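Long-range contacts in laccase (PDB 3SQR), which is a copper-dependent oxidase that probably oxidises phenolic substrates such as hydroquinone, reduces dioxygen to water, and acts in lignin degradation: residues D82-S87 / S241-C246; F473-E478 / F491-P496; T56-V61 / P378-D383; Y451-L456 / A502-N507. All blocks are in the same frame, centred on the assembly; numbering follows the deposited sequence.

Interaction 1. Residues D82-S87 / S241-C246; sequences DGYTRS and STDPNC
Y84 and T85 each make a hydrogen bond to the turn formed by D243-C246. The phenol OH of Y84 donates to D243 OD2 at 2.5 Å, a short bond. D243 OD2 lies at the edge of the ring, in its plane. The hydroxyl, in turn, meets the carboxylate from above, 46° out of the carboxylate plane. The ring and carboxylate planes stand 83° apart. Y84 CG, where the ring begins, is anti to the backbone N (chi1 -166°). The second bond is backbone, T85 N to N245 O at 2.8 Å. The same oxygen takes a CA-H...O contact from Y84 CA at 3.3 Å.

The ring also makes apolar contacts. N245 CB sits over one face, 3.9 Å from the ring centroid and offset toward CZ and CE1. This is a CH-pi contact. C246 CB packs on Y84 CD2 at 3.8 Å, and C246 SG is a sulfur-aromatic neighbour at the ring edge.

Local bonds hold both sides in shape. D243-C246 is a type I turn, and D243 OD1 accepts from N245 N at 2.8 Å to make an Asx turn. One carboxylate thus grips its own turn and the tyrosine. D82 OD1 makes a second Asx turn with Y84 N.

The contact lies at the surface. T85 leads into the edge strand 86-91 of the first multicopper oxidase region. The turn belongs to the loop between strands 227-230 and 254-256 of the second, where a disulfide ties C246 to C238. The contact thus joins the two regions, and H207, just after strand 195-205, also stacks on Y84.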
# COMPACT_ATOMS: atom_id res chain seq x y z
N ASP A 82 6.65 21.26 0.79
CA ASP A 82 7.79 21.40 1.70
C ASP A 82 8.63 22.62 1.39
O ASP A 82 9.81 22.63 1.72
CB ASP A 82 8.69 20.15 1.68
CG ASP A 82 9.32 19.92 0.34
OD1 ASP A 82 8.96 20.60 -0.63
OD2 ASP A 82 10.15 19.01 0.16
N GLY A 83 8.02 23.65 0.83
CA GLY A 83 8.75 24.84 0.41
C GLY A 83 9.44 24.68 -0.92
O GLY A 83 10.13 25.60 -1.32
N TYR A 84 9.33 23.53 -1.60
CA TYR A 84 9.83 23.36 -2.93
C TYR A 84 8.72 23.08 -3.90
O TYR A 84 7.95 22.12 -3.78
CB TYR A 84 10.86 22.18 -2.99
CG TYR A 84 11.65 22.19 -4.27
CD1 TYR A 84 11.10 21.73 -5.44
CD2 TYR A 84 12.96 22.75 -4.32
CE1 TYR A 84 11.76 21.75 -6.60
CE2 TYR A 84 13.63 22.83 -5.55
CZ TYR A 84 13.05 22.32 -6.66
OH TYR A 84 13.58 22.36 -7.93
N THR A 85 8.64 23.89 -4.94
CA THR A 85 7.54 23.84 -5.86
C THR A 85 7.90 22.92 -7.00
O THR A 85 8.99 23.02 -7.62
CB THR A 85 7.20 25.27 -6.43
OG1 THR A 85 6.92 26.15 -5.32
CG2 THR A 85 6.08 25.21 -7.33
N ARG A 86 6.99 21.99 -7.24
CA ARG A 86 7.20 20.97 -8.28
C ARG A 86 5.94 20.45 -8.84
O ARG A 86 4.86 20.67 -8.28
CB ARG A 86 8.05 19.81 -7.71
CG ARG A 86 7.55 19.23 -6.40
CD ARG A 86 7.99 17.75 -6.27
NE ARG A 86 7.33 16.91 -7.26
CZ ARG A 86 7.37 15.58 -7.30
NH1 ARG A 86 8.05 14.89 -6.39
NH2 ARG A 86 6.73 14.95 -8.27
N SER A 87 6.08 19.69 -9.94
CA SER A 87 4.97 19.05 -10.55
C SER A 87 4.48 17.93 -9.62
O SER A 87 5.23 17.38 -8.80
CB SER A 87 5.34 18.44 -11.89
OG SER A 87 6.27 17.34 -11.72
N SER A 241 19.72 28.23 -1.39
CA SER A 241 19.40 27.73 -2.75
C SER A 241 19.32 28.76 -3.86
O SER A 241 18.81 29.83 -3.68
CB SER A 241 18.05 26.99 -2.78
OG SER A 241 17.75 26.61 -4.12
N THR A 242 19.72 28.32 -5.05
CA THR A 242 19.70 29.08 -6.29
C THR A 242 18.51 28.72 -7.20
O THR A 242 18.34 29.23 -8.34
CB THR A 242 21.03 28.75 -7.03
OG1 THR A 242 21.88 29.89 -6.93
CG2 THR A 242 20.82 28.31 -8.48
N ASP A 243 17.70 27.78 -6.71
CA ASP A 243 16.65 27.18 -7.50
C ASP A 243 15.42 28.02 -7.21
O ASP A 243 15.06 28.17 -6.04
CB ASP A 243 16.41 25.71 -7.08
CG ASP A 243 15.43 25.03 -7.97
OD1 ASP A 243 14.51 25.69 -8.47
OD2 ASP A 243 15.61 23.82 -8.23
N PRO A 244 14.84 28.64 -8.24
CA PRO A 244 13.69 29.49 -8.00
C PRO A 244 12.53 28.73 -7.30
O PRO A 244 11.77 29.32 -6.52
CB PRO A 244 13.30 29.98 -9.42
CG PRO A 244 13.92 29.01 -10.37
CD PRO A 244 15.17 28.55 -9.69
N ASN A 245 12.46 27.43 -7.53
CA ASN A 245 11.40 26.62 -6.98
C ASN A 245 11.58 26.35 -5.53
O ASN A 245 10.63 25.89 -4.91
CB ASN A 245 11.35 25.27 -7.69
CG ASN A 245 10.80 25.35 -9.06
OD1 ASN A 245 9.96 26.16 -9.36
ND2 ASN A 245 11.25 24.46 -9.89
N CYS A 246 12.78 26.55 -5.00
CA CYS A 246 13.03 26.43 -3.58
C CYS A 246 12.59 27.72 -2.89
O CYS A 246 13.40 28.53 -2.42
CB CYS A 246 14.50 26.03 -3.29
SG CYS A 246 14.76 25.07 -1.84

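Interaction 2. Residues F473-E478 / F491-P496; sequences FIVAQE and FNLVNP
V475 and N492 are joined by one backbone hydrogen bond, N492 N to V475 O at 2.8 Å, nearly straight at 169° and on a lone pair in the carbonyl plane. Two CA-H...O contacts flank it: F491 CA approaches V475 O, and V475 CA approaches N492 O at 3.4 Å.

V475 carries the side-chain packing, and its two methyls go separate ways. CG2 sits over one face of the F491 ring, 3.8 Å from the centroid, in a CH-pi contact. CG1 lies anti to the carbonyl carbon (chi1 -56°) and meets L493 CD2 at 3.8 Å. A476 CB adds an oblique contact to F491 CD1 at 3.8 Å. V475 and A476 form a classic beta bulge opposite A511. The chain turns a corner at V475.

At the other end, P496 CG lies at the edge of the F473 ring, in its plane. It is 3.8 Å from F473 CB and equally close to CD2. P496 CB packs against I474 O at 3.2 Å. W448 meets F473 edge-to-face. V450 of strand 448-455 touches both V475 and F491.

The chemistry is mostly that of a hydrophobic core, with a single polar link. The returning loop 491-496 covers the bulged strand with apolar groups. N492 O is buried by the contact and has no hydrogen-bond partner in the model, so the V475 CA-H contact is probably a small compensation.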
# COMPACT_ATOMS: atom_id res chain seq x y z
N PHE A 473 -1.82 -15.00 5.10
CA PHE A 473 -1.39 -15.41 6.43
C PHE A 473 0.10 -15.57 6.36
O PHE A 473 0.62 -16.24 5.45
CB PHE A 473 -2.03 -16.77 6.71
CG PHE A 473 -3.51 -16.74 6.88
CD1 PHE A 473 -4.39 -16.50 5.85
CD2 PHE A 473 -4.06 -16.98 8.13
CE1 PHE A 473 -5.79 -16.53 6.07
CE2 PHE A 473 -5.42 -17.02 8.32
CZ PHE A 473 -6.25 -16.77 7.33
N ILE A 474 0.82 -14.90 7.26
CA ILE A 474 2.26 -15.00 7.27
C ILE A 474 2.65 -16.27 8.03
O ILE A 474 2.77 -16.25 9.25
CB ILE A 474 2.87 -13.80 7.90
CG1 ILE A 474 2.38 -12.50 7.23
CG2 ILE A 474 4.40 -13.93 7.87
CD1 ILE A 474 3.13 -11.22 7.76
N VAL A 475 2.74 -17.37 7.31
CA VAL A 475 3.08 -18.65 7.95
C VAL A 475 4.59 -18.74 8.31
O VAL A 475 4.99 -19.45 9.23
CB VAL A 475 2.54 -19.83 7.20
CG1 VAL A 475 0.93 -19.62 7.06
CG2 VAL A 475 3.20 -20.12 5.87
N ALA A 476 5.38 -17.94 7.64
CA ALA A 476 6.82 -17.83 7.93
C ALA A 476 7.36 -16.54 7.33
O ALA A 476 7.07 -16.18 6.18
CB ALA A 476 7.59 -19.02 7.33
N GLN A 477 8.18 -15.86 8.07
CA GLN A 477 8.85 -14.68 7.53
C GLN A 477 10.24 -14.80 8.16
O GLN A 477 10.44 -14.47 9.33
CB GLN A 477 8.08 -13.45 7.95
CG GLN A 477 8.70 -12.16 7.46
CD GLN A 477 8.00 -10.96 7.93
OE1 GLN A 477 7.79 -10.75 9.11
NE2 GLN A 477 7.60 -10.12 6.96
N GLU A 478 11.14 -15.36 7.40
CA GLU A 478 12.39 -15.89 7.94
C GLU A 478 13.59 -15.35 7.24
O GLU A 478 13.64 -15.32 5.98
CB GLU A 478 12.39 -17.42 7.81
CG GLU A 478 11.28 -18.10 8.59
CD GLU A 478 11.43 -18.04 10.08
OE1 GLU A 478 12.58 -18.03 10.53
OE2 GLU A 478 10.39 -18.01 10.79
N PHE A 491 6.28 -23.74 9.51
CA PHE A 491 5.18 -22.78 9.26
C PHE A 491 4.24 -22.70 10.44
O PHE A 491 3.91 -23.75 11.06
CB PHE A 491 4.34 -23.23 8.07
CG PHE A 491 5.01 -23.15 6.77
CD1 PHE A 491 6.23 -22.46 6.61
CD2 PHE A 491 4.41 -23.72 5.64
CE1 PHE A 491 6.81 -22.36 5.40
CE2 PHE A 491 5.02 -23.61 4.42
CZ PHE A 491 6.24 -22.95 4.30
N ASN A 492 3.79 -21.49 10.76
CA ASN A 492 2.75 -21.31 11.72
C ASN A 492 1.42 -21.19 11.00
O ASN A 492 1.15 -20.19 10.32
CB ASN A 492 3.04 -20.09 12.57
CG ASN A 492 1.95 -19.76 13.57
OD1 ASN A 492 1.91 -18.62 14.05
ND2 ASN A 492 1.10 -20.73 13.93
N LEU A 493 0.56 -22.20 11.17
CA LEU A 493 -0.74 -22.24 10.50
C LEU A 493 -1.91 -21.84 11.38
O LEU A 493 -3.04 -21.72 10.89
CB LEU A 493 -0.97 -23.65 9.90
CG LEU A 493 0.14 -24.16 8.98
CD1 LEU A 493 -0.13 -25.64 8.59
CD2 LEU A 493 0.34 -23.33 7.69
N VAL A 494 -1.62 -21.59 12.63
CA VAL A 494 -2.61 -21.28 13.63
C VAL A 494 -2.61 -19.81 13.99
O VAL A 494 -1.71 -19.29 14.73
CB VAL A 494 -2.37 -22.06 14.96
CG1 VAL A 494 -3.47 -21.73 15.90
CG2 VAL A 494 -2.34 -23.58 14.64
N ASN A 495 -3.62 -19.15 13.46
CA ASN A 495 -3.75 -17.71 13.56
C ASN A 495 -2.41 -16.94 13.44
O ASN A 495 -2.09 -16.15 14.33
CB ASN A 495 -4.46 -17.29 14.85
CG ASN A 495 -5.02 -15.91 14.76
OD1 ASN A 495 -5.45 -15.48 13.66
ND2 ASN A 495 -5.05 -15.19 15.89
N PRO A 496 -1.68 -17.13 12.34
CA PRO A 496 -0.49 -16.32 12.15
C PRO A 496 -0.87 -14.88 11.76
O PRO A 496 -2.04 -14.58 11.60
CB PRO A 496 0.20 -17.01 11.01
CG PRO A 496 -0.93 -17.55 10.22
CD PRO A 496 -1.94 -17.98 11.18

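Interaction 3. Residues T56-V61 / P378-D383; sequences TNWYDV and PHLALD
L380 points its side chain into the bend made by N57, W58 and Y59, and its CD2 methyl does most of the touching. L380 crosses N57 at about a right angle, with CD2 3.8 Å from N57 CA. It slides past W58 in the opposite direction and brings CD2 to 3.6 Å from W58 CZ3. It also runs opposite to Y59, whose ring edge CE2 is 4.2 Å from CD2. L380 CG is anti to the backbone N (chi1 -178°).

L382 crosses Y59 obliquely. Its CD1 meets Y59 CE2 at 3.6 Å, while its CD2 lies 3.8 Å from N57 ND2. N57 OD1 accepts from Y59 N at 2.9 Å, an Asx turn that holds the amide in place. Within this bend, Y59 CE2 lies over a face of the W58 indole and W58 NE1 over a face of the Y59 ring.

The packing joins two loops far apart in sequence at the protein surface. One follows strand 52-53 and the other precedes strand 387-398. V293 of strand 293-300 touches W58 and Y59. R498 of strand 498-499 bonds to L380 O and, together with D471, to Y59 OH.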
# COMPACT_ATOMS: atom_id res chain seq x y z
N THR A 56 -17.03 -10.37 14.31
CA THR A 56 -17.64 -10.75 13.06
C THR A 56 -16.60 -11.21 12.05
O THR A 56 -15.57 -10.53 11.88
CB THR A 56 -18.47 -9.61 12.49
OG1 THR A 56 -19.45 -9.21 13.47
CG2 THR A 56 -19.13 -10.00 11.15
N ASN A 57 -16.84 -12.34 11.38
CA ASN A 57 -15.94 -12.76 10.34
C ASN A 57 -16.26 -11.99 9.07
O ASN A 57 -17.13 -12.36 8.32
CB ASN A 57 -16.00 -14.28 10.10
CG ASN A 57 -14.93 -14.73 9.10
OD1 ASN A 57 -14.61 -13.99 8.21
ND2 ASN A 57 -14.44 -15.97 9.21
N TRP A 58 -15.53 -10.90 8.83
CA TRP A 58 -15.77 -10.05 7.69
C TRP A 58 -15.39 -10.63 6.35
O TRP A 58 -15.74 -10.05 5.34
CB TRP A 58 -15.12 -8.67 7.87
CG TRP A 58 -13.62 -8.74 7.78
CD1 TRP A 58 -12.88 -8.55 6.67
CD2 TRP A 58 -12.69 -8.98 8.85
NE1 TRP A 58 -11.54 -8.68 6.95
CE2 TRP A 58 -11.40 -8.90 8.30
CE3 TRP A 58 -12.83 -9.23 10.22
CZ2 TRP A 58 -10.25 -9.12 9.05
CZ3 TRP A 58 -11.69 -9.43 10.98
CH2 TRP A 58 -10.41 -9.36 10.38
N TYR A 59 -14.69 -11.78 6.34
CA TYR A 59 -14.46 -12.49 5.11
C TYR A 59 -15.75 -13.17 4.66
O TYR A 59 -15.83 -13.51 3.48
CB TYR A 59 -13.35 -13.55 5.23
CG TYR A 59 -12.02 -12.96 5.67
CD1 TYR A 59 -11.20 -12.34 4.76
CD2 TYR A 59 -11.66 -12.95 7.02
CE1 TYR A 59 -10.00 -11.74 5.15
CE2 TYR A 59 -10.51 -12.38 7.44
CZ TYR A 59 -9.67 -11.76 6.51
OH TYR A 59 -8.51 -11.16 7.01
N ASP A 60 -16.62 -13.48 5.61
CA ASP A 60 -17.82 -14.26 5.35
C ASP A 60 -19.10 -13.48 5.45
O ASP A 60 -20.08 -13.89 4.85
CB ASP A 60 -17.88 -15.44 6.33
CG ASP A 60 -16.75 -16.45 6.13
OD1 ASP A 60 -16.07 -16.47 5.07
OD2 ASP A 60 -16.55 -17.24 7.08
N VAL A 61 -19.12 -12.40 6.25
CA VAL A 61 -20.34 -11.64 6.63
C VAL A 61 -20.07 -10.16 6.34
O VAL A 61 -18.98 -9.70 6.66
CB VAL A 61 -20.61 -11.85 8.15
CG1 VAL A 61 -21.72 -10.95 8.67
CG2 VAL A 61 -20.98 -13.33 8.42
N PRO A 378 -4.06 -11.56 14.84
CA PRO A 378 -5.39 -11.12 14.47
C PRO A 378 -6.36 -11.40 15.59
O PRO A 378 -6.30 -12.46 16.25
CB PRO A 378 -5.69 -11.95 13.21
CG PRO A 378 -4.31 -12.22 12.65
CD PRO A 378 -3.50 -12.51 13.89
N HIS A 379 -7.23 -10.44 15.82
CA HIS A 379 -8.24 -10.58 16.83
C HIS A 379 -9.22 -11.68 16.42
O HIS A 379 -9.60 -12.53 17.26
CB HIS A 379 -9.01 -9.28 17.04
CG HIS A 379 -10.18 -9.48 17.93
ND1 HIS A 379 -10.10 -9.27 19.29
CD2 HIS A 379 -11.42 -9.98 17.69
CE1 HIS A 379 -11.26 -9.60 19.85
NE2 HIS A 379 -12.08 -10.04 18.91
N LEU A 380 -9.71 -11.58 15.19
CA LEU A 380 -10.43 -12.68 14.59
C LEU A 380 -9.48 -13.80 14.17
O LEU A 380 -8.75 -13.72 13.14
CB LEU A 380 -11.28 -12.21 13.40
CG LEU A 380 -12.11 -13.30 12.74
CD1 LEU A 380 -13.48 -13.42 13.34
CD2 LEU A 380 -12.22 -12.99 11.22
N ALA A 381 -9.43 -14.84 14.99
CA ALA A 381 -8.46 -15.90 14.81
C ALA A 381 -8.88 -16.83 13.69
O ALA A 381 -10.02 -17.33 13.64
CB ALA A 381 -8.31 -16.75 16.15
N LEU A 382 -7.96 -17.06 12.76
CA LEU A 382 -8.22 -17.98 11.64
C LEU A 382 -7.01 -18.81 11.41
O LEU A 382 -5.84 -18.35 11.59
CB LEU A 382 -8.57 -17.18 10.36
CG LEU A 382 -9.81 -16.26 10.42
CD1 LEU A 382 -9.82 -15.44 9.12
CD2 LEU A 382 -11.09 -17.04 10.59
N ASP A 383 -7.26 -20.03 10.94
CA ASP A 383 -6.21 -20.97 10.63
C ASP A 383 -6.13 -21.34 9.19
O ASP A 383 -7.13 -21.34 8.47
CB ASP A 383 -6.41 -22.27 11.43
CG ASP A 383 -6.35 -22.04 12.93
OD1 ASP A 383 -5.83 -21.01 13.42
OD2 ASP A 383 -6.82 -22.94 13.65

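Interaction 4. Residues Y451-L456 / A502-N507; sequences YVIEDL and AALPGN
D455 brings the flat group of this contact, a carboxylate that receives N507 N above its plane. The N507 N to D455 OD2 bond is 2.8 Å long and straight, with the donor 41° out of the carboxylate plane. G506 CA is also near OD2. The other oxygen, D455 OD1, bonds to T457 OG1, so both carboxylate oxygens have a partner. D455 CG is anti to the backbone N (chi1 -176°), toward the 506-507 backbone.

L504 packs alongside. Its CD1 methyl presses against I453 O at 3.2 Å and lies 3.8 Å from D455 N. Its CD2 branch is 4.1 Å from D455 CB and 4.2 Å from I453 CG1.

Two waters extend the polar end. One donates to D455 O and to N507 OD1 at 2.7 Å. The other donates to D455 O and weakly to N507 O.

Strand 451-455 belongs to one sheet of the third multicopper oxidase region and strand 502-504 to the edge of the other. Their short axes are inclined at 48°. The L504 side chain is about 4 Å from that of H463 and about 7 Å from a copper ion, which H463, C526 and H531 bind.

The chemistry is divided in two. L504 puts an apolar side chain beside the type 1 copper site, against the I453-D455 backbone. Toward the solvated end, the aspartate and waters fasten the turn after strand 501-504 to the end of strand 448-455.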
# COMPACT_ATOMS: atom_id res chain seq x y z
N TYR A 451 2.33 -19.74 -0.58
CA TYR A 451 3.18 -19.20 -1.59
C TYR A 451 4.45 -18.78 -0.87
O TYR A 451 4.42 -17.99 0.10
CB TYR A 451 2.54 -17.99 -2.27
CG TYR A 451 3.42 -17.33 -3.27
CD1 TYR A 451 3.67 -17.91 -4.50
CD2 TYR A 451 3.98 -16.07 -3.02
CE1 TYR A 451 4.44 -17.28 -5.43
CE2 TYR A 451 4.78 -15.46 -3.95
CZ TYR A 451 5.00 -16.06 -5.16
OH TYR A 451 5.81 -15.42 -6.09
N VAL A 452 5.56 -19.38 -1.29
CA VAL A 452 6.85 -19.08 -0.68
C VAL A 452 7.64 -18.29 -1.71
O VAL A 452 7.86 -18.74 -2.79
CB VAL A 452 7.68 -20.38 -0.29
CG1 VAL A 452 9.06 -19.96 0.27
CG2 VAL A 452 6.99 -21.19 0.80
N ILE A 453 8.08 -17.11 -1.32
CA ILE A 453 8.88 -16.33 -2.20
C ILE A 453 10.23 -16.16 -1.49
O ILE A 453 10.31 -15.81 -0.32
CB ILE A 453 8.24 -14.97 -2.56
CG1 ILE A 453 9.14 -14.23 -3.56
CG2 ILE A 453 7.87 -14.18 -1.30
CD1 ILE A 453 8.48 -13.05 -4.25
N GLU A 454 11.26 -16.53 -2.22
CA GLU A 454 12.63 -16.57 -1.74
C GLU A 454 13.44 -15.48 -2.32
O GLU A 454 13.39 -15.19 -3.52
CB GLU A 454 13.28 -17.88 -2.17
CG GLU A 454 12.62 -19.10 -1.65
CD GLU A 454 13.43 -20.31 -2.06
OE1 GLU A 454 14.66 -20.30 -1.81
OE2 GLU A 454 12.83 -21.23 -2.67
N ASP A 455 14.23 -14.87 -1.48
CA ASP A 455 15.20 -13.89 -1.98
C ASP A 455 16.51 -14.58 -2.31
O ASP A 455 17.29 -14.81 -1.41
CB ASP A 455 15.47 -12.84 -0.90
CG ASP A 455 16.43 -11.70 -1.40
OD1 ASP A 455 16.79 -11.76 -2.56
OD2 ASP A 455 16.80 -10.81 -0.61
N LEU A 456 16.80 -14.78 -3.59
CA LEU A 456 18.05 -15.38 -4.03
C LEU A 456 18.87 -14.31 -4.71
O LEU A 456 19.72 -14.62 -5.52
CB LEU A 456 17.80 -16.56 -5.00
CG LEU A 456 16.98 -17.76 -4.48
CD1 LEU A 456 17.15 -18.99 -5.40
CD2 LEU A 456 17.29 -18.16 -3.05
N ALA A 502 3.62 -7.62 3.32
CA ALA A 502 4.59 -8.16 4.27
C ALA A 502 5.95 -8.29 3.62
O ALA A 502 6.08 -8.55 2.42
CB ALA A 502 4.11 -9.54 4.80
N ALA A 503 6.97 -8.09 4.41
CA ALA A 503 8.33 -8.10 3.95
C ALA A 503 8.82 -9.46 3.57
O ALA A 503 8.67 -10.42 4.34
CB ALA A 503 9.26 -7.52 5.04
N LEU A 504 9.38 -9.55 2.38
CA LEU A 504 10.30 -10.64 2.03
C LEU A 504 11.63 -10.28 2.69
O LEU A 504 12.30 -9.33 2.28
CB LEU A 504 10.49 -10.75 0.55
CG LEU A 504 11.66 -11.57 0.03
CD1 LEU A 504 11.62 -12.99 0.56
CD2 LEU A 504 11.64 -11.50 -1.52
N PRO A 505 12.03 -11.04 3.70
CA PRO A 505 13.30 -10.66 4.37
C PRO A 505 14.48 -10.75 3.46
O PRO A 505 14.60 -11.69 2.76
CB PRO A 505 13.43 -11.70 5.49
CG PRO A 505 11.98 -12.06 5.79
CD PRO A 505 11.39 -12.16 4.40
N GLY A 506 15.40 -9.80 3.58
CA GLY A 506 16.59 -9.80 2.81
C GLY A 506 17.36 -11.09 3.06
O GLY A 506 17.62 -11.45 4.21
N ASN A 507 17.61 -11.76 1.94
CA ASN A 507 18.28 -13.07 1.82
C ASN A 507 17.51 -14.19 2.49
O ASN A 507 18.06 -15.28 2.73
CB ASN A 507 19.70 -12.98 2.39
CG ASN A 507 20.57 -12.01 1.61
OD1 ASN A 507 20.49 -11.95 0.39
ND2 ASN A 507 21.41 -11.25 2.31
O HOH W 1 19.88 -13.87 -1.35
O HOH W 2 17.28 -17.04 0.43

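How the interactions relate
Interactions 2 and 4 are buried, and interactions 1 and 3 lie at the surface. Interactions 2 and 4 share the third multicopper oxidase region and touch directly: Q477 NE2 bonds to A503 O, and I474 packs on A502. Both reach one sheet, through strands 472-478 and 448-455. Interaction 3 adjoins interaction 2 through N495, which bonds to D383, P378 and L382. Interaction 1 stands apart, with its centre about 47 Å from that of interaction 2. Chemistry varies too. Interaction 3 is apolar packing, interaction 2 apolar with one backbone bond, interaction 4 half leucine and half aspartate with water, and interaction 1 a tyrosine-carboxylate bond with one backbone bond and a CH-pi contact.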